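Local coordinates for protein pectate lyase (Paenibacillus sp. 0602, PDB 5GT5) that is a secreted lyase of polysaccharide lyase family 1 that cuts polygalacturonate by elimination, probably with calcium as its cofactor, at residues Q243-L248 with Q274-R279. The protein carries 1 engineered substitution. Residues are numbered along the deposited sequence; the frame is centred on the assembly and turned at random.
Sequences QKKGHL and QDRMPR
Arg276, probably an active-site residue by analogy with a close relative, holds its guanidinium between Lys245 and Leu248. Lys245 CG sits over the centre of one face, 3.7 Å above the plane, while Leu248 CD1 covers the opposite face nearer the rim. The arginine is extended from CG to NE and runs side by side with both neighbours; its NH1 also donates to a water at 3.0 Å. Lys245 carries its amine on to a salt bridge with Asp174, and Leu248 N bonds to Asp178 OD1, two aspartates likely to bind calcium, so the same residues that flank Arg276 reach toward the probable metal site.

Behind this, the backbone sets the arginine's root. His247 N donates to Arg276 O at 2.8 Å, almost straight at 174°, and His247 O takes Arg279 N at 3.0 Å, on the far side of the cis peptide before Pro278. The His247 ring is itself fixed by Val177 O and Tyr270 OH.

At the other end, Lys244 is bent at chi2 (66°), which turns CD toward Gln274, and at chi3, and its NZ donates to Gln274 OE1 at 2.9 Å. That oxygen also accepts from Thr322 N, and Gln274 NE2 donates to Ser242 OG, while the backbone link Gln274 N to Gln243 O is 2.8 Å. An alanine at Gln274 would probably keep that link but leave Lys244 NZ, Thr322 N and Ser242 OG without their amide partner. A second water bridges Lys244 O and Asp275 OD2, while the other carboxylate oxygen, OD1, is bonded to Asn324 ND2.

Overall, the loop after helix 233-241 runs beside the one after strand 262-271, and the two merge into parallel pairing at Leu248 and Arg279, where strand 248-249 edges a sheet continued by 279-281, 324-329 and 346-349 in this family's parallel beta-helix.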
loop_
_atom_site.group_PDB
_atom_site.type_symbol
_atom_site.label_atom_id
_atom_site.label_comp_id
_atom_site.label_asym_id
_atom_site.label_seq_id
_atom_site.Cartn_x
_atom_site.Cartn_y
_atom_site.Cartn_z
ATOM N N GLN A 243 -17.715 -27.293 -3.640
ATOM C CA GLN A 243 -17.655 -25.930 -4.192
ATOM C C GLN A 243 -16.788 -25.923 -5.442
ATOM O O GLN A 243 -15.681 -26.444 -5.431
ATOM C CB GLN A 243 -17.063 -25.007 -3.117
ATOM C CG GLN A 243 -16.646 -23.622 -3.624
ATOM C CD GLN A 243 -17.808 -22.813 -4.161
ATOM O OE1 GLN A 243 -18.982 -23.138 -3.889
ATOM N NE2 GLN A 243 -17.506 -21.751 -4.903
ATOM N N LYS A 244 -17.272 -25.359 -6.539
ATOM C CA LYS A 244 -16.537 -25.460 -7.820
ATOM C C LYS A 244 -15.279 -24.602 -7.859
ATOM O O LYS A 244 -14.256 -25.027 -8.377
ATOM C CB LYS A 244 -17.461 -25.083 -8.982
ATOM C CG LYS A 244 -16.881 -25.230 -10.380
ATOM C CD LYS A 244 -16.611 -26.686 -10.688
ATOM C CE LYS A 244 -17.900 -27.450 -10.967
ATOM N NZ LYS A 244 -17.638 -28.871 -11.382
ATOM N N LYS A 245 -15.337 -23.395 -7.316
ATOM C CA LYS A 245 -14.223 -22.426 -7.445
ATOM C C LYS A 245 -13.822 -21.831 -6.101
ATOM O O LYS A 245 -14.682 -21.388 -5.334
ATOM C CB LYS A 245 -14.621 -21.258 -8.388
ATOM C CG LYS A 245 -14.833 -21.642 -9.843
ATOM C CD LYS A 245 -15.669 -20.597 -10.553
ATOM C CE LYS A 245 -16.006 -20.991 -11.981
ATOM N NZ LYS A 245 -17.212 -20.250 -12.464
ATOM N N GLY A 246 -12.521 -21.782 -5.818
ATOM C CA GLY A 246 -12.017 -21.181 -4.601
ATOM C C GLY A 246 -11.627 -19.715 -4.725
ATOM O O GLY A 246 -12.457 -18.826 -4.561
ATOM N N HIS A 247 -10.345 -19.457 -4.994
ATOM C CA HIS A 247 -9.779 -18.115 -5.097
ATOM C C HIS A 247 -9.262 -17.832 -6.518
ATOM O O HIS A 247 -8.329 -18.498 -6.980
ATOM C CB HIS A 247 -8.541 -17.992 -4.192
ATOM C CG HIS A 247 -8.795 -18.211 -2.726
ATOM N ND1 HIS A 247 -9.676 -17.458 -2.000
ATOM C CD2 HIS A 247 -8.191 -19.057 -1.849
ATOM C CE1 HIS A 247 -9.658 -17.866 -0.728
ATOM N NE2 HIS A 247 -8.768 -18.831 -0.621
ATOM N N LEU A 248 -9.854 -16.880 -7.208
ATOM C CA LEU A 248 -9.332 -16.374 -8.480
ATOM C C LEU A 248 -8.473 -15.169 -8.171
ATOM O O LEU A 248 -8.984 -14.151 -7.697
ATOM C CB LEU A 248 -10.481 -15.990 -9.414
ATOM C CG LEU A 248 -10.035 -15.527 -10.807
ATOM C CD1 LEU A 248 -9.292 -16.637 -11.575
ATOM C CD2 LEU A 248 -11.268 -15.043 -11.570
ATOM N N GLN A 274 -13.239 -27.749 -5.200
ATOM C CA GLN A 274 -12.762 -28.494 -6.376
ATOM C C GLN A 274 -11.553 -27.897 -7.061
ATOM O O GLN A 274 -10.872 -28.582 -7.815
ATOM C CB GLN A 274 -13.869 -28.587 -7.419
ATOM C CG GLN A 274 -15.050 -29.482 -7.008
ATOM C CD GLN A 274 -16.040 -29.671 -8.148
ATOM O OE1 GLN A 274 -15.734 -29.430 -9.327
ATOM N NE2 GLN A 274 -17.247 -30.094 -7.795
ATOM N N ASP A 275 -11.300 -26.603 -6.872
ATOM C CA ASP A 275 -10.387 -25.887 -7.778
ATOM C C ASP A 275 -9.967 -24.563 -7.171
ATOM O O ASP A 275 -10.665 -24.001 -6.316
ATOM C CB ASP A 275 -11.139 -25.648 -9.110
ATOM C CG ASP A 275 -10.244 -25.337 -10.304
ATOM O OD1 ASP A 275 -8.986 -25.402 -10.226
ATOM O OD2 ASP A 275 -10.841 -25.030 -11.365
ATOM N N ARG A 276 -8.822 -24.063 -7.624
ATOM C CA ARG A 276 -8.359 -22.694 -7.359
ATOM C C ARG A 276 -7.995 -22.475 -5.898
ATOM O O ARG A 276 -8.562 -21.621 -5.206
ATOM C CB ARG A 276 -9.374 -21.657 -7.835
ATOM C CG ARG A 276 -9.854 -21.843 -9.266
ATOM C CD ARG A 276 -10.636 -20.586 -9.665
ATOM N NE ARG A 276 -11.129 -20.676 -11.045
ATOM C CZ ARG A 276 -12.012 -19.809 -11.561
ATOM N NH1 ARG A 276 -12.519 -18.855 -10.813
ATOM N NH2 ARG A 276 -12.416 -19.948 -12.818
ATOM N N MET A 277 -6.994 -23.215 -5.437
ATOM C CA MET A 277 -6.519 -23.043 -4.050
ATOM C C MET A 277 -5.036 -22.678 -3.961
ATOM O O MET A 277 -4.234 -23.445 -3.429
ATOM C CB MET A 277 -6.789 -24.320 -3.254
ATOM C CG MET A 277 -8.297 -24.553 -3.005
ATOM S SD MET A 277 -8.665 -26.211 -2.395
ATOM C CE MET A 277 -8.488 -27.131 -3.912
ATOM N N PRO A 278 -4.649 -21.504 -4.501
ATOM C CA PRO A 278 -5.394 -20.529 -5.302
ATOM C C PRO A 278 -5.198 -20.794 -6.785
ATOM O O PRO A 278 -4.433 -21.692 -7.163
ATOM C CB PRO A 278 -4.732 -19.217 -4.918
ATOM C CG PRO A 278 -3.246 -19.631 -4.826
ATOM C CD PRO A 278 -3.250 -21.056 -4.297
ATOM N N ARG A 279 -5.891 -20.033 -7.634
ATOM C CA ARG A 279 -5.480 -19.929 -9.038
ATOM C C ARG A 279 -4.873 -18.547 -9.247
ATOM O O ARG A 279 -5.562 -17.527 -9.127
ATOM C CB ARG A 279 -6.663 -20.097 -9.988
ATOM C CG ARG A 279 -6.217 -20.186 -11.462
ATOM C CD ARG A 279 -7.298 -19.623 -12.387
ATOM N NE ARG A 279 -7.027 -20.026 -13.761
ATOM C CZ ARG A 279 -6.102 -19.474 -14.534
ATOM N NH1 ARG A 279 -5.350 -18.452 -14.106
ATOM N NH2 ARG A 279 -5.947 -19.970 -15.764
HETATM O O HOH W 1 -13.537 -25.010 -11.394
HETATM O O HOH W 2 -12.838 -18.338 -7.906
#